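Side-chain contacts in flavodoxin (Fusobacterium nucleatum, PDB 6OHK), which binds flavin mononucleotide and probably carries electrons to a number of redox enzymes: residues A[16-19]-A[20-24]; A[152-155]-A[156-160]; A[62-66]-A[67-71]. The protein carries 1 engineered substitution. All coordinates share one frame; numbering follows the deposited sequence.

Contact 1 (A[16-19]-A[20-24]); sequences GTTV and GIVDE. Engineered in segment 16-19: Gly16 (natural residue Lys). With FMN (flavin mononucleotide), chain B.
Gly16, an engineered residue where the natural chain has lysine, is the N-cap of helix 17-28 and meets Gly20 one turn on through a bridging water. Water 1 donates to Gly16 O at 2.7 Å and is held more weakly by Gly20 N, so it is inserted in the first turn where the direct gap is too long for a bond. The phi of Gly16 is on the positive side, at 101°, and its own N bonds to Thr13 OG1. Thr17 O receives two weak bonds, from Gly20 N and Ile21 N, another sign of an irregular start. The hydroxyl of Thr17 stands beside its backbone N (chi1 -49°), and OG1 and N grip the same phosphate oxygen of the flavin mononucleotide, O3P, at 2.8 and 2.9 Å respectively. Thr18 repeats the grip on O1P, with OG1 at 2.7 Å, and its methyl CG2 lies 4.3 Å from CG2 of Val22. Threonine suits both places because one short side chain offers a donor to the phosphate and a methyl to the protein. From here the turn is regular: Val22 N reaches Thr18 O at 2.9 Å. Val19 O accepts likewise from Asp23 N, and the two side chains run alongside each other, CG1 of Val19 lying 4.1 Å from OD2 of Asp23. Backbone amides and threonine hydroxyls at a helix N-terminus, whose dipole probably also favours the anion, make up the phosphate-binding loop of the flavodoxin fold.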
loop_
_atom_site.group_PDB
_atom_site.type_symbol
_atom_site.label_atom_id
_atom_site.label_comp_id
_atom_site.label_asym_id
_atom_site.label_seq_id
_atom_site.Cartn_x
_atom_site.Cartn_y
_atom_site.Cartn_z
ATOM N N GLY A 16 14.221 3.911 -5.713
ATOM C CA GLY A 16 13.659 3.430 -6.952
ATOM C C GLY A 16 13.016 2.079 -6.907
ATOM O O GLY A 16 12.318 1.722 -7.864
ATOM N N THR A 17 13.172 1.314 -5.842
ATOM C CA THR A 17 12.617 -0.036 -5.841
ATOM C C THR A 17 11.107 0.015 -5.982
ATOM O O THR A 17 10.500 -0.782 -6.713
ATOM C CB THR A 17 12.973 -0.753 -4.535
ATOM O OG1 THR A 17 14.367 -0.622 -4.253
ATOM C CG2 THR A 17 12.626 -2.222 -4.626
ATOM N N THR A 18 10.477 0.947 -5.278
ATOM C CA THR A 18 9.025 1.053 -5.296
ATOM C C THR A 18 8.503 1.333 -6.700
ATOM O O THR A 18 7.385 0.898 -7.032
ATOM C CB THR A 18 8.582 2.123 -4.292
ATOM O OG1 THR A 18 8.973 1.747 -2.981
ATOM C CG2 THR A 18 7.093 2.234 -4.260
ATOM N N VAL A 19 9.249 2.058 -7.529
ATOM C CA VAL A 19 8.808 2.338 -8.896
ATOM C C VAL A 19 8.575 1.045 -9.645
ATOM O O VAL A 19 7.597 0.906 -10.399
ATOM C CB VAL A 19 9.848 3.226 -9.624
ATOM C CG1 VAL A 19 9.516 3.387 -11.119
ATOM C CG2 VAL A 19 9.967 4.573 -8.952
ATOM N N GLY A 20 9.483 0.089 -9.488
ATOM C CA GLY A 20 9.324 -1.171 -10.152
ATOM C C GLY A 20 8.091 -1.903 -9.694
ATOM O O GLY A 20 7.415 -2.545 -10.495
ATOM N N ILE A 21 7.797 -1.848 -8.392
ATOM C CA ILE A 21 6.590 -2.468 -7.864
ATOM C C ILE A 21 5.356 -1.815 -8.470
ATOM O O ILE A 21 4.402 -2.497 -8.848
ATOM C CB ILE A 21 6.580 -2.385 -6.322
ATOM C CG1 ILE A 21 7.575 -3.339 -5.668
ATOM C CG2 ILE A 21 5.188 -2.561 -5.754
ATOM C CD1 ILE A 21 7.935 -4.560 -6.362
ATOM N N VAL A 22 5.350 -0.493 -8.570
ATOM C CA VAL A 22 4.227 0.189 -9.177
ATOM C C VAL A 22 4.070 -0.230 -10.625
ATOM O O VAL A 22 2.948 -0.433 -11.096
ATOM C CB VAL A 22 4.380 1.706 -8.997
ATOM C CG1 VAL A 22 3.389 2.495 -9.869
ATOM C CG2 VAL A 22 4.245 2.056 -7.530
ATOM N N ASP A 23 5.170 -0.378 -11.353
ATOM C CA ASP A 23 5.082 -0.864 -12.730
ATOM C C ASP A 23 4.452 -2.245 -12.806
ATOM O O ASP A 23 3.661 -2.525 -13.720
ATOM C CB ASP A 23 6.473 -0.902 -13.366
ATOM C CG ASP A 23 7.008 0.473 -13.706
ATOM O OD1 ASP A 23 6.212 1.433 -13.817
ATOM O OD2 ASP A 23 8.246 0.579 -13.885
ATOM N N GLU A 24 4.760 -3.121 -11.859
ATOM C CA GLU A 24 4.128 -4.431 -11.827
ATOM C C GLU A 24 2.640 -4.330 -11.529
ATOM O O GLU A 24 1.822 -5.020 -12.162
ATOM C CB GLU A 24 4.839 -5.336 -10.814
ATOM C CG GLU A 24 6.280 -5.580 -11.216
ATOM C CD GLU A 24 7.064 -6.521 -10.318
ATOM O OE1 GLU A 24 6.870 -7.742 -10.451
ATOM O OE2 GLU A 24 7.896 -6.042 -9.509
HETATM N N1 FMN B . 12.611 -1.848 5.712
HETATM C C2 FMN B . 11.671 -2.222 6.685
HETATM O O2 FMN B . 10.934 -3.135 6.513
HETATM N N3 FMN B . 11.657 -1.480 7.917
HETATM C C4 FMN B . 12.489 -0.436 8.221
HETATM O O4 FMN B . 12.366 0.114 9.296
HETATM C C4A FMN B . 13.445 -0.092 7.228
HETATM N N5 FMN B . 14.328 0.955 7.483
HETATM C C5A FMN B . 15.301 1.202 6.474
HETATM C C6 FMN B . 16.298 2.158 6.739
HETATM C C7 FMN B . 17.251 2.443 5.782
HETATM C C7M FMN B . 18.229 3.564 6.169
HETATM C C8 FMN B . 17.293 1.718 4.600
HETATM C C8M FMN B . 18.332 2.092 3.563
HETATM C C9 FMN B . 16.310 0.767 4.338
HETATM C C9A FMN B . 15.348 0.496 5.279
HETATM N N10 FMN B . 14.332 -0.501 4.989
HETATM C C10 FMN B . 13.445 -0.802 6.001
HETATM C "C1'" FMN B . 14.336 -1.235 3.725
HETATM C "C2'" FMN B . 13.716 -0.387 2.575
HETATM O "O2'" FMN B . 12.380 -0.006 2.848
HETATM C "C3'" FMN B . 13.702 -1.236 1.291
HETATM O "O3'" FMN B . 15.048 -1.414 0.894
HETATM C "C4'" FMN B . 12.878 -0.695 0.124
HETATM O "O4'" FMN B . 12.866 -1.679 -0.904
HETATM C "C5'" FMN B . 13.418 0.617 -0.433
HETATM O "O5'" FMN B . 12.474 1.105 -1.373
HETATM P P FMN B . 12.848 2.341 -2.330
HETATM O O1P FMN B . 11.603 2.515 -3.171
HETATM O O2P FMN B . 13.174 3.553 -1.526
HETATM O O3P FMN B . 14.055 1.908 -3.171
HETATM O O HOH W 1 12.711 -0.082 -9.821
#

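Contact 2 (A[152-155]-A[156-160]); sequences NLTP and KRIGD
Leu153 O, Thr154 O and Pro155 O accept in turn from the amides of Arg157, Ile158 and Gly159 at 2.9 to 3.0 Å, so regular alpha-helical bonding is already established in this opening turn. Leu153 lies against the guanidinium of Arg157: its CD1 sits over one face, toward the rim, 3.6 Å from NH2. An extended arginine chain carries the flat group back past Leu153 CB, and the CG of Arg157 passes 3.2 Å from Leu153 O on the way. Arginine fits here because its planar end can pack on an aliphatic branch while its N-H groups bond elsewhere: NH1 to Gln150 OE1 and to water 3. That water also donates to Thr154 OG1 at 2.8 Å, tying the two side chains together, and the same hydroxyl is hydrogen-bonded to Glu147. Turned the other way, Thr154 CG2 stands anti to its own N and meets Ile158 CD1 at 3.5 Å, a tight contact between side chains that point the same way into the protein. Pro155 has no amide hydrogen to offer, and proline is well tolerated near the start of a helix, where amides need no carbonyl from a preceding turn. Lys156 N donates to water 2, which donates to Asn152 O. On the outer side, Asp160 OD2 receives Lys156 NZ on its syn lone pair, a salt bridge of 2.8 Å. Buried Thr154 and Ile158 on one side and the exposed Lys156-Asp160 pair on another make this an amphipathic helix, 154-166, packed against the flavodoxin sheet.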
loop_
_atom_site.group_PDB
_atom_site.type_symbol
_atom_site.label_atom_id
_atom_site.label_comp_id
_atom_site.label_asym_id
_atom_site.label_seq_id
_atom_site.Cartn_x
_atom_site.Cartn_y
_atom_site.Cartn_z
ATOM N N ASN A 152 11.820 -12.965 -5.843
ATOM C CA ASN A 152 11.160 -13.882 -6.754
ATOM C C ASN A 152 9.709 -14.102 -6.410
ATOM O O ASN A 152 8.950 -14.575 -7.265
ATOM C CB ASN A 152 11.881 -15.217 -6.783
ATOM C CG ASN A 152 13.247 -15.113 -7.411
ATOM O OD1 ASN A 152 13.484 -14.272 -8.284
ATOM N ND2 ASN A 152 14.158 -15.976 -6.975
ATOM N N LEU A 153 9.311 -13.785 -5.188
ATOM C CA LEU A 153 7.934 -13.938 -4.757
ATOM C C LEU A 153 7.075 -12.740 -5.112
ATOM O O LEU A 153 5.852 -12.837 -5.041
ATOM C CB LEU A 153 7.899 -14.145 -3.243
ATOM C CG LEU A 153 8.653 -15.368 -2.728
ATOM C CD1 LEU A 153 8.450 -15.590 -1.246
ATOM C CD2 LEU A 153 8.296 -16.645 -3.493
ATOM N N THR A 154 7.670 -11.642 -5.522
ATOM C CA THR A 154 6.900 -10.413 -5.699
ATOM C C THR A 154 5.857 -10.537 -6.779
ATOM O O THR A 154 4.706 -10.114 -6.543
ATOM C CB THR A 154 7.857 -9.251 -5.932
ATOM O OG1 THR A 154 8.520 -8.971 -4.691
ATOM C CG2 THR A 154 7.116 -8.006 -6.413
ATOM N N PRO A 155 6.158 -11.052 -7.971
ATOM C CA PRO A 155 5.104 -11.067 -9.003
ATOM C C PRO A 155 3.854 -11.813 -8.588
ATOM O O PRO A 155 2.736 -11.315 -8.818
ATOM C CB PRO A 155 5.801 -11.716 -10.206
ATOM C CG PRO A 155 7.240 -11.380 -10.005
ATOM C CD PRO A 155 7.480 -11.392 -8.523
ATOM N N LYS A 156 3.972 -13.008 -8.013
ATOM C CA LYS A 156 2.786 -13.736 -7.579
ATOM C C LYS A 156 2.108 -13.037 -6.411
ATOM O O LYS A 156 0.866 -12.995 -6.322
ATOM C CB LYS A 156 3.135 -15.177 -7.211
ATOM C CG LYS A 156 1.972 -15.964 -6.626
ATOM C CD LYS A 156 2.353 -17.414 -6.381
ATOM C CE LYS A 156 1.195 -18.347 -6.690
ATOM N NZ LYS A 156 -0.012 -18.048 -5.875
ATOM N N ARG A 157 2.902 -12.470 -5.498
ATOM C CA ARG A 157 2.292 -11.754 -4.383
ATOM C C ARG A 157 1.430 -10.613 -4.886
ATOM O O ARG A 157 0.279 -10.451 -4.446
ATOM C CB ARG A 157 3.346 -11.238 -3.416
ATOM C CG ARG A 157 3.912 -12.304 -2.500
ATOM C CD ARG A 157 5.052 -11.807 -1.655
ATOM N NE ARG A 157 5.392 -12.773 -0.619
ATOM C CZ ARG A 157 6.477 -12.697 0.139
ATOM N NH1 ARG A 157 7.392 -11.771 -0.068
ATOM N NH2 ARG A 157 6.639 -13.566 1.116
ATOM N N ILE A 158 1.945 -9.835 -5.820
ATOM C CA ILE A 158 1.178 -8.719 -6.366
ATOM C C ILE A 158 -0.023 -9.223 -7.156
ATOM O O ILE A 158 -1.135 -8.717 -6.992
ATOM C CB ILE A 158 2.073 -7.807 -7.218
ATOM C CG1 ILE A 158 3.146 -7.134 -6.364
ATOM C CG2 ILE A 158 1.222 -6.768 -7.953
ATOM C CD1 ILE A 158 4.139 -6.333 -7.160
ATOM N N GLY A 159 0.185 -10.175 -8.070
ATOM C CA GLY A 159 -0.925 -10.623 -8.909
ATOM C C GLY A 159 -2.068 -11.184 -8.095
ATOM O O GLY A 159 -3.235 -10.890 -8.355
ATOM N N ASP A 160 -1.757 -12.004 -7.099
ATOM C CA ASP A 160 -2.799 -12.557 -6.258
ATOM C C ASP A 160 -3.517 -11.461 -5.485
ATOM O O ASP A 160 -4.734 -11.507 -5.296
ATOM C CB ASP A 160 -2.204 -13.522 -5.239
ATOM C CG ASP A 160 -1.745 -14.835 -5.834
ATOM O OD1 ASP A 160 -2.014 -15.124 -7.020
ATOM O OD2 ASP A 160 -1.093 -15.580 -5.055
HETATM O O HOH W 2 6.358 -14.858 -7.989
HETATM O O HOH W 3 8.505 -9.972 -2.102
#

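Contact 3 (A[62-66]-A[67-71]); sequences GEAHA and AWMNN
The capping bond between His65 and Ala67 N is the main polar link of this turn: His65, the N-cap residue of helix 66-69, accepts from Ala67 N through ND1 at 2.9 Å with a nearly straight bond of 168°. The imidazole reaches that amide because its CG is anti to the backbone N (chi1 -177°); the donor lies 16° out of the ring plane, and Ala67, with only a methyl, brings CB within 3.5 Å of ND1. As acceptor, ND1 must be without a proton in this bond.

The backbone bonds follow. His65 O takes Met69 N at 3.0 Å, and Trp68 N weakly; Ala66 O takes Asn70 N. Asn71 folds its amide back, ND2 donating to Ala67 O at 2.8 Å.

Apolar packing centres on Met69, whose flexible chain, bent at both chi2 and chi3, curls back over the strand. Its SD rests 3.8 Å from Ala64 CB, and the Met69 and Glu63 side chains cross at about a right angle, with CE of Met69 4.0 Å from CD of Glu63. Ala64 CB, small enough to be approached twice, also touches Trp68 CB.

The weakly bonded strand 63-64 passes through His65 into helix 66-69: Trp68 is anchored by NE1 to Val55 O of strand 51-59 and packs on Leu107 of helix 103-113, while Glu63 and Met69 touch Tyr106 of that same helix.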
loop_
_atom_site.group_PDB
_atom_site.type_symbol
_atom_site.label_atom_id
_atom_site.label_comp_id
_atom_site.label_asym_id
_atom_site.label_seq_id
_atom_site.Cartn_x
_atom_site.Cartn_y
_atom_site.Cartn_z
ATOM N N GLY A 62 10.367 1.899 10.857
ATOM C CA GLY A 62 8.970 1.617 10.672
ATOM C C GLY A 62 8.119 2.771 10.182
ATOM O O GLY A 62 6.892 2.639 10.147
ATOM N N GLU A 63 8.714 3.862 9.764
ATOM C CA GLU A 63 7.951 4.953 9.175
ATOM C C GLU A 63 7.741 4.715 7.690
ATOM O O GLU A 63 8.447 3.938 7.050
ATOM C CB GLU A 63 8.664 6.294 9.361
ATOM C CG GLU A 63 8.744 6.728 10.810
ATOM C CD GLU A 63 9.356 8.112 10.977
ATOM O OE1 GLU A 63 9.750 8.744 9.984
ATOM O OE2 GLU A 63 9.469 8.564 12.140
ATOM N N ALA A 64 6.761 5.422 7.137
ATOM C CA ALA A 64 6.633 5.508 5.685
ATOM C C ALA A 64 7.726 6.425 5.141
ATOM O O ALA A 64 8.455 7.082 5.891
ATOM C CB ALA A 64 5.244 6.033 5.331
ATOM N N HIS A 65 7.842 6.498 3.828
ATOM C CA HIS A 65 8.741 7.457 3.205
ATOM C C HIS A 65 8.374 8.866 3.658
ATOM O O HIS A 65 7.213 9.160 3.926
ATOM C CB HIS A 65 8.572 7.310 1.699
ATOM C CG HIS A 65 9.483 8.169 0.870
ATOM N ND1 HIS A 65 9.269 9.509 0.656
ATOM C CD2 HIS A 65 10.579 7.832 0.155
ATOM C CE1 HIS A 65 10.214 9.976 -0.135
ATOM N NE2 HIS A 65 11.022 8.976 -0.452
ATOM N N ALA A 66 9.375 9.748 3.704
ATOM C CA ALA A 66 9.165 11.116 4.164
ATOM C C ALA A 66 8.060 11.824 3.408
ATOM O O ALA A 66 7.374 12.670 3.989
ATOM C CB ALA A 66 10.459 11.925 4.051
ATOM N N ALA A 67 7.909 11.570 2.104
ATOM C CA ALA A 67 6.858 12.271 1.369
ATOM C C ALA A 67 5.477 11.875 1.853
ATOM O O ALA A 67 4.564 12.697 1.828
ATOM C CB ALA A 67 6.993 12.023 -0.120
ATOM N N TRP A 68 5.285 10.641 2.312
ATOM C CA TRP A 68 4.050 10.288 2.995
ATOM C C TRP A 68 4.002 10.928 4.381
ATOM O O TRP A 68 2.984 11.539 4.744
ATOM C CB TRP A 68 3.911 8.767 3.123
ATOM C CG TRP A 68 3.446 8.048 1.920
ATOM C CD1 TRP A 68 4.167 7.172 1.164
ATOM C CD2 TRP A 68 2.155 8.132 1.339
ATOM N NE1 TRP A 68 3.368 6.682 0.143
ATOM C CE2 TRP A 68 2.132 7.260 0.234
ATOM C CE3 TRP A 68 1.006 8.852 1.652
ATOM C CZ2 TRP A 68 0.995 7.070 -0.521
ATOM C CZ3 TRP A 68 -0.120 8.673 0.900
ATOM C CH2 TRP A 68 -0.111 7.801 -0.192
ATOM N N MET A 69 5.069 10.794 5.171
ATOM C CA MET A 69 5.035 11.297 6.543
ATOM C C MET A 69 4.739 12.791 6.569
ATOM O O MET A 69 3.973 13.264 7.419
ATOM C CB MET A 69 6.357 10.987 7.254
ATOM C CG MET A 69 6.694 9.510 7.346
ATOM S SD MET A 69 5.449 8.495 8.209
ATOM C CE MET A 69 5.599 9.095 9.873
ATOM N N ASN A 70 5.302 13.537 5.636
ATOM C CA ASN A 70 5.096 14.977 5.619
ATOM C C ASN A 70 3.675 15.344 5.251
ATOM O O ASN A 70 3.246 16.488 5.495
ATOM C CB ASN A 70 6.051 15.623 4.623
ATOM C CG ASN A 70 7.472 15.626 5.096
ATOM O OD1 ASN A 70 7.747 15.455 6.269
ATOM N ND2 ASN A 70 8.396 15.768 4.156
ATOM N N ASN A 71 2.926 14.421 4.649
ATOM C CA ASN A 71 1.569 14.654 4.179
ATOM C C ASN A 71 0.523 13.988 5.038
ATOM O O ASN A 71 -0.641 13.960 4.637
ATOM C CB ASN A 71 1.448 14.199 2.729
ATOM C CG ASN A 71 1.968 15.226 1.796
ATOM O OD1 ASN A 71 1.390 16.316 1.738
ATOM N ND2 ASN A 71 3.004 14.927 1.049
#

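Contacts 1 and 2 are direct neighbours, their centres about 13 Å apart, because helices 17-28 and 154-166 pack together: Ile21 CD1 lies 3.5 Å from Thr154 CG2, and Glu24 CB lies 3.9 Å from Ile158 CD1. Contact 1 grips the phosphate of the flavin mononucleotide, and contact 2 lies further off, its Thr154 side chain about 9 Å from the cofactor. Contact 3 serves the other end of the same ligand, Gly62 N bonding to the flavin O4. It does not touch contact 1, the nearest atoms being about 7 Å apart, and its centre is about 25 Å from that of contact 2, across the chain's centre.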